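Local coordinates for Alr4995 protein (Nostoc sp., PDB 6LRH) that breaks arginine down to ornithine as an arginine dihydrolase and turns ornithine into proline as an ornithine cyclodeaminase, two activities in one chain, at residues A[8-13]-A[64-69]; A[13-18]-A[253-258]; A[219-224]-A[261-266]. The protein carries 1 engineered substitution. One frame throughout, in Å; residues are numbered along the deposited sequence.

Contact 1: residues A[8-13]-A[64-69]; sequences LMCPPD and PDLVFT. With ARG (arginine), chain C.
The hydroxyl OG1 of Thr69 gives its proton to Leu8 O at 2.7 Å, arriving above the carbonyl plane and not along a lone pair. This bond fastens the 3-10 segment 64-67 and the residue after Phe68 to the end of strand 6-9, in the alpha/beta-propeller domain characteristic of the guanidine-modifying (GME) family. OG1 lies between the backbone N and the carbonyl carbon of Thr69 (chi1 65°), and the same rotation sets CG2 against the Met9-Cys10 backbone, 3.7 Å from Cys10 CB. The sulfur of Cys10, anti to its backbone N (chi1 175°), points instead to Leu66, 3.9 Å from CD2. Further along, CG1 of Val67 fits against CA of Pro12, 3.6 Å away, while a water bridges Cys10 N and Val67 O. Helix 34-48 backs the other side of 8-13 through Trp41, which touches Met9, Pro11 and Pro12. From its other side the 64-69 segment presents Asp65 and Phe68 to the bound arginine. Phe68 lays one ring face under its aliphatic chain, with CD2 3.7 Å from ligand CB and Val67 CG2 over the opposite face. Asp65 OD2, also bonded to Tyr19, accepts from the ligand's N at 2.8 Å.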
loop_
_atom_site.group_PDB
_atom_site.type_symbol
_atom_site.label_atom_id
_atom_site.label_comp_id
_atom_site.label_asym_id
_atom_site.label_seq_id
_atom_site.Cartn_x
_atom_site.Cartn_y
_atom_site.Cartn_z
ATOM N N LEU A 8 9.825 25.523 -52.331
ATOM C CA LEU A 8 10.232 26.763 -51.724
ATOM C C LEU A 8 11.055 26.463 -50.485
ATOM O O LEU A 8 10.640 25.671 -49.655
ATOM C CB LEU A 8 9.015 27.604 -51.368
ATOM C CG LEU A 8 9.257 28.990 -50.773
ATOM C CD1 LEU A 8 9.989 29.879 -51.749
ATOM C CD2 LEU A 8 7.949 29.607 -50.341
ATOM N N MET A 9 12.228 27.077 -50.371
ATOM C CA MET A 9 13.059 26.953 -49.186
ATOM C C MET A 9 13.460 28.337 -48.715
ATOM O O MET A 9 13.059 29.326 -49.293
ATOM C CB MET A 9 14.296 26.112 -49.464
ATOM C CG MET A 9 14.020 24.664 -49.789
ATOM S SD MET A 9 15.499 23.674 -50.097
ATOM C CE MET A 9 16.325 23.692 -48.522
ATOM N N CYS A 10 14.264 28.406 -47.669
ATOM C CA CYS A 10 14.747 29.674 -47.158
ATOM C C CYS A 10 16.087 29.464 -46.456
ATOM O O CYS A 10 16.190 28.618 -45.597
ATOM C CB CYS A 10 13.712 30.274 -46.217
ATOM S SG CYS A 10 14.191 31.754 -45.389
ATOM N N PRO A 11 17.129 30.221 -46.831
ATOM C CA PRO A 11 18.454 29.964 -46.267
ATOM C C PRO A 11 18.601 30.448 -44.829
ATOM O O PRO A 11 17.960 31.419 -44.438
ATOM C CB PRO A 11 19.373 30.738 -47.206
ATOM C CG PRO A 11 18.556 31.813 -47.697
ATOM C CD PRO A 11 17.189 31.261 -47.864
ATOM N N PRO A 12 19.446 29.771 -44.043
ATOM C CA PRO A 12 19.584 29.994 -42.605
ATOM C C PRO A 12 20.505 31.130 -42.210
ATOM O O PRO A 12 21.217 30.981 -41.236
ATOM C CB PRO A 12 20.165 28.678 -42.123
ATOM C CG PRO A 12 20.958 28.206 -43.254
ATOM C CD PRO A 12 20.231 28.611 -44.485
ATOM N N ASP A 13 20.484 32.239 -42.927
ATOM C CA ASP A 13 21.317 33.378 -42.581
ATOM C C ASP A 13 21.048 33.934 -41.198
ATOM O O ASP A 13 21.957 34.413 -40.534
ATOM C CB ASP A 13 21.130 34.481 -43.604
ATOM C CG ASP A 13 21.393 34.001 -44.990
ATOM O OD1 ASP A 13 21.816 32.837 -45.123
ATOM O OD2 ASP A 13 21.196 34.775 -45.939
ATOM N N PRO A 64 13.948 33.579 -36.959
ATOM C CA PRO A 64 14.791 32.426 -37.267
ATOM C C PRO A 64 14.035 31.289 -37.941
ATOM O O PRO A 64 14.567 30.703 -38.865
ATOM C CB PRO A 64 15.329 32.001 -35.888
ATOM C CG PRO A 64 14.470 32.642 -34.906
ATOM C CD PRO A 64 13.981 33.907 -35.525
ATOM N N ASP A 65 12.813 31.006 -37.518
ATOM C CA ASP A 65 12.097 29.839 -38.018
ATOM C C ASP A 65 11.524 30.048 -39.412
ATOM O O ASP A 65 10.807 29.205 -39.927
ATOM C CB ASP A 65 10.982 29.439 -37.053
ATOM C CG ASP A 65 11.496 28.632 -35.848
ATOM O OD1 ASP A 65 12.447 27.837 -35.991
ATOM O OD2 ASP A 65 10.940 28.784 -34.740
ATOM N N LEU A 66 11.856 31.160 -40.048
ATOM C CA LEU A 66 11.418 31.348 -41.419
ATOM C C LEU A 66 12.038 30.273 -42.326
ATOM O O LEU A 66 11.520 29.995 -43.397
ATOM C CB LEU A 66 11.762 32.753 -41.923
ATOM C CG LEU A 66 11.079 33.293 -43.190
ATOM C CD1 LEU A 66 9.659 33.698 -42.939
ATOM C CD2 LEU A 66 11.839 34.466 -43.742
ATOM N N VAL A 67 13.127 29.647 -41.887
ATOM C CA VAL A 67 13.735 28.580 -42.686
ATOM C C VAL A 67 12.801 27.398 -42.889
ATOM O O VAL A 67 12.952 26.654 -43.841
ATOM C CB VAL A 67 15.050 28.068 -42.077
ATOM C CG1 VAL A 67 16.075 29.150 -42.082
ATOM C CG2 VAL A 67 14.824 27.553 -40.685
ATOM N N PHE A 68 11.832 27.235 -42.003
ATOM C CA PHE A 68 10.904 26.120 -42.105
ATOM C C PHE A 68 9.709 26.504 -42.949
ATOM O O PHE A 68 8.618 26.739 -42.453
ATOM C CB PHE A 68 10.455 25.655 -40.724
ATOM C CG PHE A 68 11.567 25.170 -39.875
ATOM C CD1 PHE A 68 12.259 24.025 -40.217
ATOM C CD2 PHE A 68 11.938 25.857 -38.736
ATOM C CE1 PHE A 68 13.298 23.575 -39.440
ATOM C CE2 PHE A 68 12.979 25.406 -37.953
ATOM C CZ PHE A 68 13.655 24.264 -38.301
ATOM N N THR A 69 9.943 26.549 -44.246
ATOM C CA THR A 69 8.954 26.959 -45.215
ATOM C C THR A 69 7.774 25.982 -45.307
ATOM O O THR A 69 6.754 26.299 -45.893
ATOM C CB THR A 69 9.622 27.133 -46.585
ATOM O OG1 THR A 69 10.098 25.877 -47.061
ATOM C CG2 THR A 69 10.794 28.026 -46.455
HETATM N N ARG C . 10.593 26.055 -34.527
HETATM C CA ARG C . 9.550 25.666 -35.470
HETATM C C ARG C . 8.226 25.593 -34.767
HETATM O O ARG C . 8.139 25.262 -33.595
HETATM C CB ARG C . 9.861 24.324 -36.140
HETATM C CG ARG C . 8.898 23.992 -37.245
HETATM C CD ARG C . 9.042 22.605 -37.769
HETATM N NE ARG C . 8.202 22.417 -38.942
HETATM C CZ ARG C . 7.774 21.242 -39.382
HETATM N NH1 ARG C . 7.028 21.186 -40.464
HETATM N NH2 ARG C . 8.096 20.131 -38.750
HETATM O OXT ARG C . 7.213 25.866 -35.368
HETATM O O HOH W 1 14.708 25.881 -45.859
#

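Contact 2: residues A[13-18]-A[253-258]; sequences DHYDVD and TEFLKA. With ARG (arginine), chain C.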
loop_
_atom_site.group_PDB
_atom_site.type_symbol
_atom_site.label_atom_id
_atom_site.label_comp_id
_atom_site.label_asym_id
_atom_site.label_seq_id
_atom_site.Cartn_x
_atom_site.Cartn_y
_atom_site.Cartn_z
ATOM N N ASP A 13 20.484 32.239 -42.927
ATOM C CA ASP A 13 21.317 33.378 -42.581
ATOM C C ASP A 13 21.048 33.934 -41.198
ATOM O O ASP A 13 21.957 34.413 -40.534
ATOM C CB ASP A 13 21.130 34.481 -43.604
ATOM C CG ASP A 13 21.393 34.001 -44.990
ATOM O OD1 ASP A 13 21.816 32.837 -45.123
ATOM O OD2 ASP A 13 21.196 34.775 -45.939
ATOM N N HIS A 14 19.793 33.886 -40.775
ATOM C CA HIS A 14 19.419 34.442 -39.486
ATOM C C HIS A 14 18.853 33.354 -38.616
ATOM O O HIS A 14 17.941 33.578 -37.837
ATOM C CB HIS A 14 18.417 35.581 -39.657
ATOM C CG HIS A 14 18.947 36.711 -40.473
ATOM N ND1 HIS A 14 18.659 36.864 -41.809
ATOM C CD2 HIS A 14 19.804 37.707 -40.158
ATOM C CE1 HIS A 14 19.294 37.921 -42.276
ATOM N NE2 HIS A 14 19.999 38.448 -41.296
ATOM N N TYR A 15 19.412 32.163 -38.756
ATOM C CA TYR A 15 18.900 31.019 -38.045
ATOM C C TYR A 15 19.601 30.864 -36.717
ATOM O O TYR A 15 20.774 31.159 -36.588
ATOM C CB TYR A 15 19.047 29.751 -38.881
ATOM C CG TYR A 15 18.591 28.523 -38.164
ATOM C CD1 TYR A 15 17.250 28.238 -38.028
ATOM C CD2 TYR A 15 19.501 27.662 -37.595
ATOM C CE1 TYR A 15 16.827 27.119 -37.354
ATOM C CE2 TYR A 15 19.096 26.550 -36.921
ATOM C CZ TYR A 15 17.755 26.281 -36.803
ATOM O OH TYR A 15 17.351 25.162 -36.133
ATOM N N ASP A 16 18.840 30.397 -35.741
ATOM C CA ASP A 16 19.297 30.167 -34.393
ATOM C C ASP A 16 18.106 29.612 -33.622
ATOM O O ASP A 16 17.017 29.527 -34.148
ATOM C CB ASP A 16 19.810 31.454 -33.768
ATOM C CG ASP A 16 20.764 31.209 -32.636
ATOM O OD1 ASP A 16 21.445 30.159 -32.643
ATOM O OD2 ASP A 16 20.831 32.076 -31.739
ATOM N N VAL A 17 18.309 29.210 -32.383
ATOM C CA VAL A 17 17.193 28.836 -31.549
ATOM C C VAL A 17 17.090 29.918 -30.504
ATOM O O VAL A 17 17.947 30.010 -29.642
ATOM C CB VAL A 17 17.378 27.445 -30.894
ATOM C CG1 VAL A 17 16.231 27.146 -29.957
ATOM C CG2 VAL A 17 17.506 26.345 -31.947
ATOM N N ASP A 18 16.060 30.754 -30.599
ATOM C CA ASP A 18 15.935 31.938 -29.753
ATOM C C ASP A 18 14.804 31.849 -28.745
ATOM O O ASP A 18 14.678 32.693 -27.881
ATOM C CB ASP A 18 15.717 33.184 -30.605
ATOM C CG ASP A 18 16.860 33.460 -31.548
ATOM O OD1 ASP A 18 17.998 33.045 -31.251
ATOM O OD2 ASP A 18 16.620 34.109 -32.584
ATOM N N THR A 253 21.050 17.946 -38.144
ATOM C CA THR A 253 20.943 17.949 -36.696
ATOM C C THR A 253 20.804 19.337 -36.101
ATOM O O THR A 253 20.238 19.477 -35.037
ATOM C CB THR A 253 22.155 17.264 -36.061
ATOM O OG1 THR A 253 23.337 18.034 -36.302
ATOM C CG2 THR A 253 22.336 15.917 -36.655
ATOM N N GLU A 254 21.303 20.364 -36.785
ATOM C CA GLU A 254 21.208 21.725 -36.260
ATOM C C GLU A 254 19.788 22.232 -36.334
ATOM O O GLU A 254 19.420 23.188 -35.662
ATOM C CB GLU A 254 22.128 22.678 -37.012
ATOM C CG GLU A 254 23.610 22.398 -36.855
ATOM C CD GLU A 254 24.066 22.328 -35.406
ATOM O OE1 GLU A 254 23.876 23.306 -34.658
ATOM O OE2 GLU A 254 24.620 21.280 -35.014
ATOM N N PHE A 255 18.990 21.582 -37.164
ATOM C CA PHE A 255 17.605 21.965 -37.337
ATOM C C PHE A 255 16.710 21.101 -36.464
ATOM O O PHE A 255 15.637 21.521 -36.080
ATOM C CB PHE A 255 17.219 21.881 -38.818
ATOM C CG PHE A 255 18.039 22.780 -39.687
ATOM C CD1 PHE A 255 19.172 22.316 -40.308
ATOM C CD2 PHE A 255 17.699 24.106 -39.846
ATOM C CE1 PHE A 255 19.936 23.147 -41.079
ATOM C CE2 PHE A 255 18.465 24.935 -40.609
ATOM C CZ PHE A 255 19.586 24.449 -41.232
ATOM N N LEU A 256 17.172 19.902 -36.130
ATOM C CA LEU A 256 16.481 19.072 -35.152
ATOM C C LEU A 256 16.445 19.747 -33.798
ATOM O O LEU A 256 15.565 19.489 -32.997
ATOM C CB LEU A 256 17.144 17.708 -35.006
ATOM C CG LEU A 256 16.466 16.549 -35.720
ATOM C CD1 LEU A 256 16.852 16.500 -37.188
ATOM C CD2 LEU A 256 16.824 15.277 -35.023
ATOM N N LYS A 257 17.420 20.605 -33.542
ATOM C CA LYS A 257 17.445 21.347 -32.300
ATOM C C LYS A 257 16.277 22.332 -32.209
ATOM O O LYS A 257 15.917 22.761 -31.120
ATOM C CB LYS A 257 18.767 22.079 -32.151
ATOM C CG LYS A 257 19.946 21.187 -32.170
ATOM C CD LYS A 257 21.173 21.952 -31.817
ATOM C CE LYS A 257 22.422 21.280 -32.329
ATOM N NZ LYS A 257 23.565 22.213 -32.301
ATOM N N ALA A 258 15.681 22.678 -33.349
ATOM C CA ALA A 258 14.500 23.526 -33.351
ATOM C C ALA A 258 13.224 22.742 -33.622
ATOM O O ALA A 258 12.144 23.292 -33.627
ATOM C CB ALA A 258 14.657 24.635 -34.362
HETATM N N ARG C . 10.593 26.055 -34.527
HETATM C CA ARG C . 9.550 25.666 -35.470
HETATM C C ARG C . 8.226 25.593 -34.767
HETATM O O ARG C . 8.139 25.262 -33.595
HETATM C CB ARG C . 9.861 24.324 -36.140
HETATM C CG ARG C . 8.898 23.992 -37.245
HETATM C CD ARG C . 9.042 22.605 -37.769
HETATM N NE ARG C . 8.202 22.417 -38.942
HETATM C CZ ARG C . 7.774 21.242 -39.382
HETATM N NH1 ARG C . 7.028 21.186 -40.464
HETATM N NH2 ARG C . 8.096 20.131 -38.750
HETATM O OXT ARG C . 7.213 25.866 -35.368
#
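Tyr15 and Phe255 meet at a slant, their ring centroids 4.8 Å apart and their planes inclined by 38°, and CE2 of Phe255 sits over the centre of one tyrosine face. The phenol is brought there by a first torsion of 177°, which carries the ring away from its own backbone N and out toward 253-258. At its far end OH donates to Glu254 O at 2.9 Å, tilted moderately from the carbonyl plane, and lies alongside the methyl of Ala258. Val17 makes a second, apolar contact: its CG1 is anti to the backbone N, and CG2, beside that N, is the branch that approaches Ala258 CB, at 4.1 Å. On the neighbouring flank Lys257 starts toward Val17 but leads its amine off to Glu254, NZ meeting the syn side of OE1 at 2.6 Å in a salt bridge. The other oxygen, OE2, forms a salt bridge with Arg36 of helix 34-48, so the carboxylate joins two positive charges. With Ala258 packed by Tyr15 and Val17, its carbonyl oxygen faces the substrate and accepts from the amino N of the bound arginine at 3.3 Å. The arrangement is a second shell behind Ala258, which itself lines the arginine pocket of this GME-type domain.

Contact 3: residues A[219-224]-A[261-266]; sequences NTVNVE and AAKALT. Engineered in segment 261-266: Ala264 (natural residue Cys). With ARG (arginine), chain C.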
loop_
_atom_site.group_PDB
_atom_site.type_symbol
_atom_site.label_atom_id
_atom_site.label_comp_id
_atom_site.label_asym_id
_atom_site.label_seq_id
_atom_site.Cartn_x
_atom_site.Cartn_y
_atom_site.Cartn_z
ATOM N N ASN A 219 9.948 12.839 -41.419
ATOM C CA ASN A 219 10.113 14.178 -41.961
ATOM C C ASN A 219 10.907 14.124 -43.255
ATOM O O ASN A 219 11.960 14.698 -43.380
ATOM C CB ASN A 219 10.777 15.078 -40.930
ATOM C CG ASN A 219 10.356 16.511 -41.053
ATOM O OD1 ASN A 219 11.178 17.406 -41.028
ATOM N ND2 ASN A 219 9.063 16.736 -41.195
ATOM N N THR A 220 10.342 13.436 -44.229
ATOM C CA THR A 220 11.039 13.010 -45.433
ATOM C C THR A 220 10.548 13.749 -46.669
ATOM O O THR A 220 9.368 14.011 -46.803
ATOM C CB THR A 220 10.860 11.483 -45.621
ATOM O OG1 THR A 220 11.840 10.793 -44.851
ATOM C CG2 THR A 220 11.006 11.071 -47.042
ATOM N N VAL A 221 11.466 14.104 -47.559
ATOM C CA VAL A 221 11.090 14.681 -48.834
ATOM C C VAL A 221 11.131 13.606 -49.902
ATOM O O VAL A 221 12.151 12.959 -50.094
ATOM C CB VAL A 221 12.016 15.843 -49.243
ATOM C CG1 VAL A 221 11.600 16.403 -50.578
ATOM C CG2 VAL A 221 12.019 16.914 -48.195
ATOM N N ASN A 222 10.011 13.423 -50.586
ATOM C CA ASN A 222 9.893 12.436 -51.647
ATOM C C ASN A 222 9.620 13.116 -52.980
ATOM O O ASN A 222 8.674 13.886 -53.122
ATOM C CB ASN A 222 8.796 11.427 -51.280
ATOM C CG ASN A 222 8.475 10.437 -52.392
ATOM O OD1 ASN A 222 7.306 10.183 -52.662
ATOM N ND2 ASN A 222 9.493 9.855 -53.008
ATOM N N VAL A 223 10.484 12.874 -53.955
ATOM C CA VAL A 223 10.248 13.429 -55.271
ATOM C C VAL A 223 9.521 12.382 -56.143
ATOM O O VAL A 223 8.284 12.425 -56.256
ATOM C CB VAL A 223 11.556 13.964 -55.900
ATOM C CG1 VAL A 223 12.109 15.055 -55.009
ATOM C CG2 VAL A 223 12.609 12.887 -56.068
ATOM N N GLU A 224 10.242 11.435 -56.729
ATOM C CA GLU A 224 9.583 10.373 -57.458
ATOM C C GLU A 224 9.860 9.077 -56.723
ATOM O O GLU A 224 9.088 8.685 -55.865
ATOM C CB GLU A 224 10.056 10.329 -58.904
ATOM C CG GLU A 224 9.880 11.660 -59.625
ATOM C CD GLU A 224 9.368 11.512 -61.045
ATOM O OE1 GLU A 224 10.125 11.018 -61.910
ATOM O OE2 GLU A 224 8.208 11.898 -61.297
ATOM N N ALA A 261 13.309 18.787 -39.639
ATOM C CA ALA A 261 14.321 18.156 -40.478
ATOM C C ALA A 261 14.125 18.510 -41.958
ATOM O O ALA A 261 13.784 19.635 -42.285
ATOM C CB ALA A 261 14.309 16.676 -40.293
ATOM N N ALA A 262 14.343 17.547 -42.842
ATOM C CA ALA A 262 14.285 17.767 -44.288
ATOM C C ALA A 262 12.959 18.318 -44.788
ATOM O O ALA A 262 12.934 19.360 -45.435
ATOM C CB ALA A 262 14.600 16.489 -45.012
ATOM N N LYS A 263 11.858 17.633 -44.510
ATOM C CA LYS A 263 10.583 18.061 -45.073
ATOM C C LYS A 263 10.091 19.373 -44.504
ATOM O O LYS A 263 9.371 20.085 -45.170
ATOM C CB LYS A 263 9.510 17.005 -44.874
ATOM C CG LYS A 263 8.298 17.260 -45.711
ATOM C CD LYS A 263 7.325 16.147 -45.591
ATOM C CE LYS A 263 6.512 15.979 -46.834
ATOM N NZ LYS A 263 6.166 14.542 -46.927
ATOM N N ALA A 264 10.483 19.692 -43.278
ATOM C CA ALA A 264 10.150 20.968 -42.656
ATOM C C ALA A 264 10.826 22.151 -43.350
ATOM O O ALA A 264 10.313 23.254 -43.323
ATOM C CB ALA A 264 10.523 20.945 -41.223
ATOM N N LEU A 265 11.967 21.912 -43.984
ATOM C CA LEU A 265 12.708 22.961 -44.663
ATOM C C LEU A 265 12.292 23.180 -46.122
ATOM O O LEU A 265 12.938 23.907 -46.844
ATOM C CB LEU A 265 14.201 22.651 -44.618
ATOM C CG LEU A 265 14.841 22.634 -43.241
ATOM C CD1 LEU A 265 16.168 21.906 -43.267
ATOM C CD2 LEU A 265 15.022 24.044 -42.768
ATOM N N THR A 266 11.225 22.530 -46.554
ATOM C CA THR A 266 10.776 22.654 -47.929
ATOM C C THR A 266 9.273 22.808 -47.963
ATOM O O THR A 266 8.573 22.393 -47.043
ATOM C CB THR A 266 11.139 21.430 -48.807
ATOM O OG1 THR A 266 10.368 20.300 -48.398
ATOM C CG2 THR A 266 12.601 21.072 -48.716
HETATM N N ARG C . 10.593 26.055 -34.527
HETATM C CA ARG C . 9.550 25.666 -35.470
HETATM C C ARG C . 8.226 25.593 -34.767
HETATM O O ARG C . 8.139 25.262 -33.595
HETATM C CB ARG C . 9.861 24.324 -36.140
HETATM C CG ARG C . 8.898 23.992 -37.245
HETATM C CD ARG C . 9.042 22.605 -37.769
HETATM N NE ARG C . 8.202 22.417 -38.942
HETATM C CZ ARG C . 7.774 21.242 -39.382
HETATM N NH1 ARG C . 7.028 21.186 -40.464
HETATM N NH2 ARG C . 8.096 20.131 -38.750
HETATM O OXT ARG C . 7.213 25.866 -35.368
HETATM O O HOH W 2 14.350 14.215 -42.548
#
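Asn219 and Lys263 run across each other at an angle, ND2 of the amide 3.7 Å from CB of the lysine, where the loop leading into strand 221-222 of the GME-family propeller domain meets the loop bearing the engineered Ala264. With CG roughly anti to the backbone N (chi1 -150°), Asn219 reaches into the turn of 261-266, and its OD1 takes two backbone N-H groups from opposite faces of the carboxamide plane: Ala261 N at 2.9 Å, modestly tilted from that plane, and Ala264 N at 3.3 Å, farther above it. The other end of the amide, ND2, donates to the carbonyl of Asp170, which fixes the flip of the group. With a leucine at Asn219, the amides of Ala261 and Ala264 would probably lose their shared acceptor and the turn would be held less firmly beside the substrate. The backbone of Asn219 helps too, its O accepting from Lys263 N at 3.1 Å. Lys263, extended from CG outward, lays its chain along Thr220 O, which NZ meets only weakly. CG2 of Val221 packs against Lys263 CA at 3.6 Å. Ala264 replaces a natural cysteine, a position consistent with the nucleophile of GME hydrolases, and its CB stands 3.3 Å from CZ of the bound arginine's guanidinium.

All three contacts are largely buried and stand around the same bound arginine, so they compare as different sides of one pocket. Contacts 1 and 2 share Asp13 and hold successive parts of the 8-18 run, with Val67 CG2 resting against the Tyr15 ring between them. Their polar bonds to the ligand are at its amino end, whereas contact 3 lies at its guanidinium. Chemistry differs accordingly: contact 1 is mostly apolar between its segments, with one hydroxyl bond, and turns a carboxylate to the ligand; contact 2 combines aromatic packing with a salt-bridged flank whose lysine is partly exposed; contact 3 relies on backbone amides held by one asparagine. Leu265 adjoins both others, touching Val67 and Phe255.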